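Local atomic coordinates of AlkZ (Streptomyces sahachiroi, PDB entry 5UUJ), a protein that belongs to the AlkZ-like DNA glycosylase family, whose members are built from winged-helix modules of the helix-turn-helix class. Residues R118-I130 against L141-M154. Residues are numbered along the deposited sequence; the frame is centred on the assembly and turned at random.
Sequences RQVDELTEEVAGI and LVTRLVADKRFVSM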
ATOM      1  N   ARG A 118      17.759  14.799 -17.425  1.00 19.77           N
ATOM      2  CA  ARG A 118      17.560  14.822 -18.870  1.00 20.57           C
ATOM      3  C   ARG A 118      17.385  13.399 -19.384  1.00 20.70           C
ATOM      4  O   ARG A 118      16.499  13.120 -20.194  1.00 20.67           O
ATOM      5  CB  ARG A 118      18.739  15.497 -19.576  1.00 22.20           C
ATOM      6  CG  ARG A 118      18.610  15.560 -21.096  1.00 23.49           C
ATOM      7  CD  ARG A 118      17.586  16.593 -21.530  1.00 23.36           C
ATOM      8  NE  ARG A 118      17.117  16.364 -22.897  1.00 24.56           N
ATOM      9  CZ  ARG A 118      16.004  15.706 -23.220  1.00 24.10           C
ATOM     10  NH1 ARG A 118      15.215  15.202 -22.277  1.00 22.39           N
ATOM     11  NH2 ARG A 118      15.673  15.554 -24.496  1.00 25.58           N
ATOM     12  N   GLN A 119      18.233  12.502 -18.896  1.00 21.06           N
ATOM     13  CA  GLN A 119      18.213  11.112 -19.326  1.00 21.43           C
ATOM     14  C   GLN A 119      16.979  10.362 -18.830  1.00 20.01           C
ATOM     15  O   GLN A 119      16.515   9.434 -19.486  1.00 20.16           O
ATOM     16  CB  GLN A 119      19.479  10.404 -18.856  1.00 22.53           C
ATOM     17  CG  GLN A 119      20.696  10.729 -19.696  1.00 24.51           C
ATOM     18  CD  GLN A 119      21.979  10.232 -19.072  1.00 25.89           C
ATOM     19  OE1 GLN A 119      22.109  10.177 -17.850  1.00 25.39           O
ATOM     20  NE2 GLN A 119      22.940   9.864 -19.912  1.00 27.97           N
ATOM     21  N   VAL A 120      16.453  10.752 -17.672  1.00 18.84           N
ATOM     22  CA  VAL A 120      15.223  10.145 -17.169  1.00 17.69           C
ATOM     23  C   VAL A 120      14.077  10.466 -18.130  1.00 17.47           C
ATOM     24  O   VAL A 120      13.263   9.599 -18.442  1.00 17.24           O
ATOM     25  CB  VAL A 120      14.881  10.631 -15.740  1.00 16.83           C
ATOM     26  CG1 VAL A 120      13.470  10.215 -15.335  1.00 15.89           C
ATOM     27  CG2 VAL A 120      15.885  10.078 -14.741  1.00 17.36           C
ATOM     28  N   ASP A 121      14.031  11.705 -18.610  1.00 18.25           N
ATOM     29  CA  ASP A 121      13.009  12.111 -19.571  1.00 18.10           C
ATOM     30  C   ASP A 121      13.130  11.309 -20.861  1.00 19.36           C
ATOM     31  O   ASP A 121      12.129  10.842 -21.404  1.00 19.27           O
ATOM     32  CB  ASP A 121      13.111  13.607 -19.883  1.00 18.67           C
ATOM     33  CG  ASP A 121      12.700  14.484 -18.715  1.00 20.28           C
ATOM     34  OD1 ASP A 121      12.119  13.963 -17.736  1.00 19.73           O
ATOM     35  OD2 ASP A 121      12.949  15.707 -18.785  1.00 21.08           O
ATOM     36  N   GLU A 122      14.357  11.159 -21.351  1.00 20.22           N
ATOM     37  CA  GLU A 122      14.603  10.399 -22.570  1.00 21.57           C
ATOM     38  C   GLU A 122      14.146   8.956 -22.402  1.00 21.08           C
ATOM     39  O   GLU A 122      13.510   8.387 -23.292  1.00 21.71           O
ATOM     40  CB  GLU A 122      16.082  10.441 -22.945  1.00 22.98           C
ATOM     41  CG  GLU A 122      16.576  11.813 -23.366  1.00 25.24           C
ATOM     42  CD  GLU A 122      18.085  11.868 -23.516  1.00 25.34           C
ATOM     43  OE1 GLU A 122      18.745  10.825 -23.326  1.00 28.96           O
ATOM     44  OE2 GLU A 122      18.614  12.954 -23.824  1.00 27.47           O
ATOM     45  N   LEU A 123      14.465   8.372 -21.251  1.00 20.16           N
ATOM     46  CA  LEU A 123      14.072   7.001 -20.953  1.00 19.77           C
ATOM     47  C   LEU A 123      12.562   6.858 -20.873  1.00 18.84           C
ATOM     48  O   LEU A 123      12.006   5.859 -21.325  1.00 19.07           O
ATOM     49  CB  LEU A 123      14.699   6.539 -19.641  1.00 19.27           C
ATOM     50  CG  LEU A 123      16.199   6.274 -19.699  1.00 24.01           C
ATOM     51  CD1 LEU A 123      16.753   6.212 -18.289  1.00 20.32           C
ATOM     52  CD2 LEU A 123      16.491   4.985 -20.460  1.00 24.87           C
ATOM     53  N   THR A 124      11.906   7.855 -20.285  1.00 18.00           N
ATOM     54  CA  THR A 124      10.454   7.854 -20.167  1.00 18.79           C
ATOM     55  C   THR A 124       9.824   7.726 -21.552  1.00 18.53           C
ATOM     56  O   THR A 124       8.958   6.879 -21.776  1.00 18.58           O
ATOM     57  CB  THR A 124       9.944   9.137 -19.479  1.00 17.54           C
ATOM     58  OG1 THR A 124      10.450   9.196 -18.139  1.00 18.56           O
ATOM     59  CG2 THR A 124       8.421   9.173 -19.437  1.00 16.70           C
ATOM     60  N   GLU A 125      10.283   8.567 -22.472  1.00 19.87           N
ATOM     61  CA  GLU A 125       9.782   8.587 -23.839  1.00 22.47           C
ATOM     62  C   GLU A 125      10.042   7.270 -24.557  1.00 23.73           C
ATOM     63  O   GLU A 125       9.148   6.708 -25.188  1.00 23.29           O
ATOM     64  CB  GLU A 125      10.430   9.732 -24.626  1.00 22.72           C
ATOM     65  CG  GLU A 125      10.132  11.116 -24.065  1.00 23.67           C
ATOM     66  CD  GLU A 125      11.070  12.195 -24.594  1.00 32.53           C
ATOM     67  OE1 GLU A 125      11.966  11.884 -25.410  1.00 31.70           O
ATOM     68  OE2 GLU A 125      10.907  13.363 -24.186  1.00 37.28           O
ATOM     69  N   GLU A 126      11.269   6.776 -24.454  1.00 22.12           N
ATOM     70  CA  GLU A 126      11.677   5.618 -25.235  1.00 23.90           C
ATOM     71  C   GLU A 126      11.058   4.329 -24.699  1.00 22.43           C
ATOM     72  O   GLU A 126      10.659   3.461 -25.473  1.00 23.36           O
ATOM     73  CB  GLU A 126      13.202   5.506 -25.255  1.00 24.08           C
ATOM     74  CG  GLU A 126      13.741   4.773 -26.466  1.00 31.35           C
ATOM     75  CD  GLU A 126      13.443   5.491 -27.772  1.00 29.72           C
ATOM     76  OE1 GLU A 126      13.509   4.838 -28.833  1.00 36.24           O
ATOM     77  OE2 GLU A 126      13.146   6.706 -27.741  1.00 32.12           O
ATOM     78  N   VAL A 127      10.973   4.209 -23.378  1.00 20.86           N
ATOM     79  CA  VAL A 127      10.369   3.031 -22.762  1.00 20.14           C
ATOM     80  C   VAL A 127       8.891   2.955 -23.142  1.00 20.10           C
ATOM     81  O   VAL A 127       8.374   1.878 -23.431  1.00 20.45           O
ATOM     82  CB  VAL A 127      10.535   3.047 -21.223  1.00 18.78           C
ATOM     83  CG1 VAL A 127       9.584   2.060 -20.541  1.00 18.10           C
ATOM     84  CG2 VAL A 127      11.976   2.730 -20.855  1.00 19.27           C
ATOM     85  N   ALA A 128       8.224   4.104 -23.159  1.00 19.92           N
ATOM     86  CA  ALA A 128       6.811   4.158 -23.511  1.00 20.26           C
ATOM     87  C   ALA A 128       6.583   3.608 -24.917  1.00 21.98           C
ATOM     88  O   ALA A 128       5.605   2.903 -25.165  1.00 22.39           O
ATOM     89  CB  ALA A 128       6.288   5.583 -23.407  1.00 20.28           C
ATOM     90  N   GLY A 129       7.495   3.926 -25.831  1.00 23.21           N
ATOM     91  CA  GLY A 129       7.389   3.468 -27.207  1.00 25.22           C
ATOM     92  C   GLY A 129       7.700   1.990 -27.357  1.00 25.48           C
ATOM     93  O   GLY A 129       7.027   1.273 -28.099  1.00 26.63           O
ATOM     94  N   ILE A 130       8.721   1.533 -26.644  1.00 24.62           N
ATOM     95  CA  ILE A 130       9.142   0.140 -26.713  1.00 25.05           C
ATOM     96  C   ILE A 130       8.068  -0.793 -26.153  1.00 24.19           C
ATOM     97  O   ILE A 130       7.824  -1.865 -26.707  1.00 25.14           O
ATOM     98  CB  ILE A 130      10.471  -0.065 -25.952  1.00 24.58           C
ATOM     99  CG1 ILE A 130      11.608   0.646 -26.690  1.00 25.98           C
ATOM    100  CG2 ILE A 130      10.813  -1.548 -25.809  1.00 25.04           C
ATOM    101  CD1 ILE A 130      12.841   0.882 -25.841  1.00 25.54           C
ATOM    102  N   LEU A 141      14.165  -5.506 -22.088  1.00 26.24           N
ATOM    103  CA  LEU A 141      13.905  -4.074 -22.199  1.00 25.04           C
ATOM    104  C   LEU A 141      15.207  -3.270 -22.194  1.00 25.87           C
ATOM    105  O   LEU A 141      15.372  -2.332 -22.977  1.00 26.12           O
ATOM    106  CB  LEU A 141      12.991  -3.604 -21.064  1.00 23.05           C
ATOM    107  CG  LEU A 141      12.728  -2.095 -20.982  1.00 21.88           C
ATOM    108  CD1 LEU A 141      12.142  -1.557 -22.282  1.00 22.16           C
ATOM    109  CD2 LEU A 141      11.811  -1.775 -19.814  1.00 20.26           C
ATOM    110  N   VAL A 142      16.127  -3.639 -21.309  1.00 32.30           N
ATOM    111  CA  VAL A 142      17.406  -2.947 -21.210  1.00 29.24           C
ATOM    112  C   VAL A 142      18.203  -3.146 -22.494  1.00 32.27           C
ATOM    113  O   VAL A 142      18.897  -2.237 -22.945  1.00 31.92           O
ATOM    114  CB  VAL A 142      18.224  -3.443 -19.994  1.00 32.94           C
ATOM    115  CG1 VAL A 142      19.665  -2.930 -20.049  1.00 35.09           C
ATOM    116  CG2 VAL A 142      17.564  -2.999 -18.701  1.00 29.76           C
ATOM    117  N   THR A 143      18.092  -4.335 -23.081  1.00 31.20           N
ATOM    118  CA  THR A 143      18.787  -4.644 -24.327  1.00 33.47           C
ATOM    119  C   THR A 143      18.264  -3.768 -25.462  1.00 33.21           C
ATOM    120  O   THR A 143      19.038  -3.294 -26.292  1.00 34.96           O
ATOM    121  CB  THR A 143      18.636  -6.133 -24.703  1.00 34.86           C
ATOM    122  OG1 THR A 143      19.263  -6.941 -23.700  1.00 35.69           O
ATOM    123  CG2 THR A 143      19.280  -6.434 -26.055  1.00 37.58           C
ATOM    124  N   ARG A 144      16.951  -3.554 -25.497  1.00 32.67           N
ATOM    125  CA  ARG A 144      16.349  -2.669 -26.488  1.00 32.57           C
ATOM    126  C   ARG A 144      16.875  -1.247 -26.319  1.00 33.51           C
ATOM    127  O   ARG A 144      17.218  -0.577 -27.295  1.00 33.54           O
ATOM    128  CB  ARG A 144      14.822  -2.674 -26.370  1.00 32.72           C
ATOM    129  CG  ARG A 144      14.142  -3.911 -26.941  1.00 36.88           C
ATOM    130  CD  ARG A 144      14.254  -3.974 -28.458  1.00 36.64           C
ATOM    131  NE  ARG A 144      13.796  -2.741 -29.097  1.00 41.58           N
ATOM    132  CZ  ARG A 144      12.530  -2.475 -29.409  1.00 38.60           C
ATOM    133  NH1 ARG A 144      11.573  -3.354 -29.145  1.00 32.33           N
ATOM    134  NH2 ARG A 144      12.218  -1.322 -29.988  1.00 41.15           N
ATOM    135  N   LEU A 145      16.938  -0.798 -25.070  1.00 29.15           N
ATOM    136  CA  LEU A 145      17.357   0.563 -24.756  1.00 28.59           C
ATOM    137  C   LEU A 145      18.800   0.847 -25.169  1.00 30.74           C
ATOM    138  O   LEU A 145      19.077   1.863 -25.803  1.00 31.38           O
ATOM    139  CB  LEU A 145      17.191   0.830 -23.258  1.00 26.68           C
ATOM    140  CG  LEU A 145      15.751   0.978 -22.760  1.00 24.55           C
ATOM    141  CD1 LEU A 145      15.681   0.878 -21.237  1.00 23.25           C
ATOM    142  CD2 LEU A 145      15.152   2.293 -23.246  1.00 23.91           C
ATOM    143  N   VAL A 146      19.715  -0.053 -24.822  1.00 38.49           N
ATOM    144  CA  VAL A 146      21.136   0.188 -25.062  1.00 41.75           C
ATOM    145  C   VAL A 146      21.480   0.088 -26.546  1.00 42.00           C
ATOM    146  O   VAL A 146      22.568   0.478 -26.961  1.00 47.43           O
ATOM    147  CB  VAL A 146      22.025  -0.790 -24.262  1.00 40.37           C
ATOM    148  CG1 VAL A 146      21.822  -0.576 -22.759  1.00 38.31           C
ATOM    149  CG2 VAL A 146      21.760  -2.239 -24.678  1.00 42.64           C
ATOM    150  N   ALA A 147      20.561  -0.448 -27.341  1.00 48.09           N
ATOM    151  CA  ALA A 147      20.712  -0.411 -28.790  1.00 48.70           C
ATOM    152  C   ALA A 147      20.686   1.047 -29.250  1.00 50.83           C
ATOM    153  O   ALA A 147      21.258   1.396 -30.283  1.00 53.46           O
ATOM    154  CB  ALA A 147      19.615  -1.218 -29.476  1.00 44.88           C
ATOM    155  N   ASP A 148      20.025   1.894 -28.464  1.00 46.09           N
ATOM    156  CA  ASP A 148      19.947   3.322 -28.752  1.00 42.16           C
ATOM    157  C   ASP A 148      21.270   3.987 -28.400  1.00 45.38           C
ATOM    158  O   ASP A 148      21.997   3.534 -27.517  1.00 42.83           O
ATOM    159  CB  ASP A 148      18.798   3.973 -27.975  1.00 37.47           C
ATOM    160  CG  ASP A 148      18.458   5.368 -28.477  1.00 39.62           C
ATOM    161  OD1 ASP A 148      19.381   6.184 -28.681  1.00 45.09           O
ATOM    162  OD2 ASP A 148      17.257   5.657 -28.657  1.00 45.50           O
ATOM    163  N   LYS A 149      21.560   5.077 -29.097  1.00 48.74           N
ATOM    164  CA  LYS A 149      22.837   5.764 -28.979  1.00 47.89           C
ATOM    165  C   LYS A 149      22.879   6.601 -27.706  1.00 43.98           C
ATOM    166  O   LYS A 149      23.942   6.811 -27.123  1.00 46.68           O
ATOM    167  CB  LYS A 149      23.073   6.642 -30.210  1.00 57.78           C
ATOM    168  CG  LYS A 149      22.332   6.155 -31.458  1.00 59.04           C
ATOM    169  CD  LYS A 149      22.968   6.651 -32.742  1.00 61.39           C
ATOM    170  CE  LYS A 149      22.295   6.025 -33.956  1.00 60.35           C
ATOM    171  NZ  LYS A 149      23.251   5.776 -35.071  1.00 63.44           N
ATOM    172  N   ARG A 150      21.710   7.067 -27.276  1.00 38.41           N
ATOM    173  CA  ARG A 150      21.595   7.881 -26.072  1.00 36.63           C
ATOM    174  C   ARG A 150      21.810   7.075 -24.792  1.00 36.76           C
ATOM    175  O   ARG A 150      22.008   7.651 -23.724  1.00 37.47           O
ATOM    176  CB  ARG A 150      20.217   8.547 -26.020  1.00 36.80           C
ATOM    177  CG  ARG A 150      19.971   9.588 -27.101  1.00 33.74           C
ATOM    178  CD  ARG A 150      18.490   9.919 -27.197  1.00 32.05           C
ATOM    179  NE  ARG A 150      17.744   8.867 -27.883  1.00 33.10           N
ATOM    180  CZ  ARG A 150      16.418   8.787 -27.923  1.00 29.17           C
ATOM    181  NH1 ARG A 150      15.674   9.692 -27.303  1.00 26.68           N
ATOM    182  NH2 ARG A 150      15.835   7.792 -28.577  1.00 30.79           N
ATOM    183  N   PHE A 151      21.771   5.749 -24.906  1.00 34.29           N
ATOM    184  CA  PHE A 151      21.743   4.869 -23.739  1.00 34.33           C
ATOM    185  C   PHE A 151      22.843   3.811 -23.750  1.00 37.29           C
ATOM    186  O   PHE A 151      23.029   3.101 -22.763  1.00 37.89           O
ATOM    187  CB  PHE A 151      20.384   4.167 -23.647  1.00 32.52           C
ATOM    188  CG  PHE A 151      19.210   5.102 -23.689  1.00 29.90           C
ATOM    189  CD1 PHE A 151      19.159   6.212 -22.866  1.00 28.63           C
ATOM    190  CD2 PHE A 151      18.157   4.871 -24.556  1.00 28.99           C
ATOM    191  CE1 PHE A 151      18.078   7.072 -22.905  1.00 26.51           C
ATOM    192  CE2 PHE A 151      17.075   5.727 -24.601  1.00 26.90           C
ATOM    193  CZ  PHE A 151      17.036   6.829 -23.775  1.00 25.68           C
ATOM    194  N   VAL A 152      23.557   3.695 -24.864  1.00 40.04           N
ATOM    195  CA  VAL A 152      24.553   2.639 -25.026  1.00 43.18           C
ATOM    196  C   VAL A 152      25.648   2.729 -23.963  1.00 44.91           C
ATOM    197  O   VAL A 152      26.226   1.716 -23.565  1.00 47.14           O
ATOM    198  CB  VAL A 152      25.197   2.685 -26.435  1.00 45.27           C
ATOM    199  CG1 VAL A 152      26.029   3.952 -26.620  1.00 45.91           C
ATOM    200  CG2 VAL A 152      26.038   1.438 -26.685  1.00 48.62           C
ATOM    201  N   SER A 153      25.922   3.943 -23.498  1.00 57.54           N
ATOM    202  CA  SER A 153      26.957   4.162 -22.496  1.00 61.60           C
ATOM    203  C   SER A 153      26.459   3.857 -21.084  1.00 59.73           C
ATOM    204  O   SER A 153      27.242   3.839 -20.133  1.00 60.23           O
ATOM    205  CB  SER A 153      27.460   5.606 -22.570  1.00 61.84           C
ATOM    206  OG  SER A 153      26.387   6.525 -22.444  1.00 65.56           O
HETATM  207  N   MSE A 154      25.158   3.609 -20.957  1.00 52.76           N
HETATM  208  CA  MSE A 154      24.519   3.437 -19.652  1.00 50.32           C
HETATM  209  C   MSE A 154      24.256   1.984 -19.283  1.00 49.62           C
HETATM  210  O   MSE A 154      23.667   1.717 -18.234  1.00 49.17           O
HETATM  211  CB  MSE A 154      23.181   4.174 -19.614  1.00 44.82           C
HETATM  212  CG  MSE A 154      23.253   5.684 -19.665  1.00 44.92           C
HETATM  213 SE   MSE A 154      21.446   6.434 -19.680  1.00 77.11          SE
HETATM  214  CE  MSE A 154      20.659   5.384 -18.247  1.00 51.84           C
TER
HETATM  215  O   HOH W   1      25.466   8.288 -20.100  1.00 30.54           O
HETATM  216  O   HOH W   2      22.018  10.384 -22.894  1.00 37.69           O
HETATM  217  O   HOH W   3      12.819  10.466 -27.456  1.00 27.80           O
HETATM  218  O   HOH W   4       8.808  -2.619 -29.160  1.00 24.12           O
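Gln-119 lays its extended chain past Met-154, a selenomethionine here, with NE2 3.7 Å from SE; the amide oxygen turns back to the backbone N of Thr-116, while NE2 donates to two waters, one held also by Ser-153 OG and the other by Arg-150 O. One turn on, Glu-122 sets its CB at the edge of the Phe-151 ring, and its carboxylate crosses Arg-150 at a slant, OE1 nearest to the arginine's CB. Leu-123 takes one face of the Phe-151 ring, CD2 standing 3.8 Å from the ring centroid in a CH-pi contact, with Arg-150 CB over the opposite face. The other methyl of Leu-123, CD1, meets Met-154 CE tip to tip at 4.0 Å. Helices 117-130 and 138-146, whose short segments cross at 118° with axes 10.7 Å apart, are consistent with the first two helices of a winged-helix domain, and helix 162-172 packs against both through Val-127 and Leu-141. Glu-126 has CG anti to its backbone N (chi1 -154°) and then bends at chi2, which carries the carboxylate out to Arg-150. There Glu-126 OE2 receives a weak hydrogen bond from Arg-150 NH2 at 3.0 Å, within a salt bridge, the two planes standing 79° apart. Asp-148 takes the same guanidinium side-on through NE and NH2, and its OD1 also accepts from Arg-150 N, closing an Asx turn; the shared arginine probably offsets the repulsion between the two carboxylates. Next along, Val-127 joins Leu-123, Glu-126 and Ile-130 around Leu-145, a knob in their hole. Ile-130 brings CD1 within 3.8 Å of Leu-145 CD2, and CG2 equally close to Leu-141 CD1. That CG2 also sits over one face of the Arg-144 guanidinium, whose NH1 reaches Ile-130 O through a water.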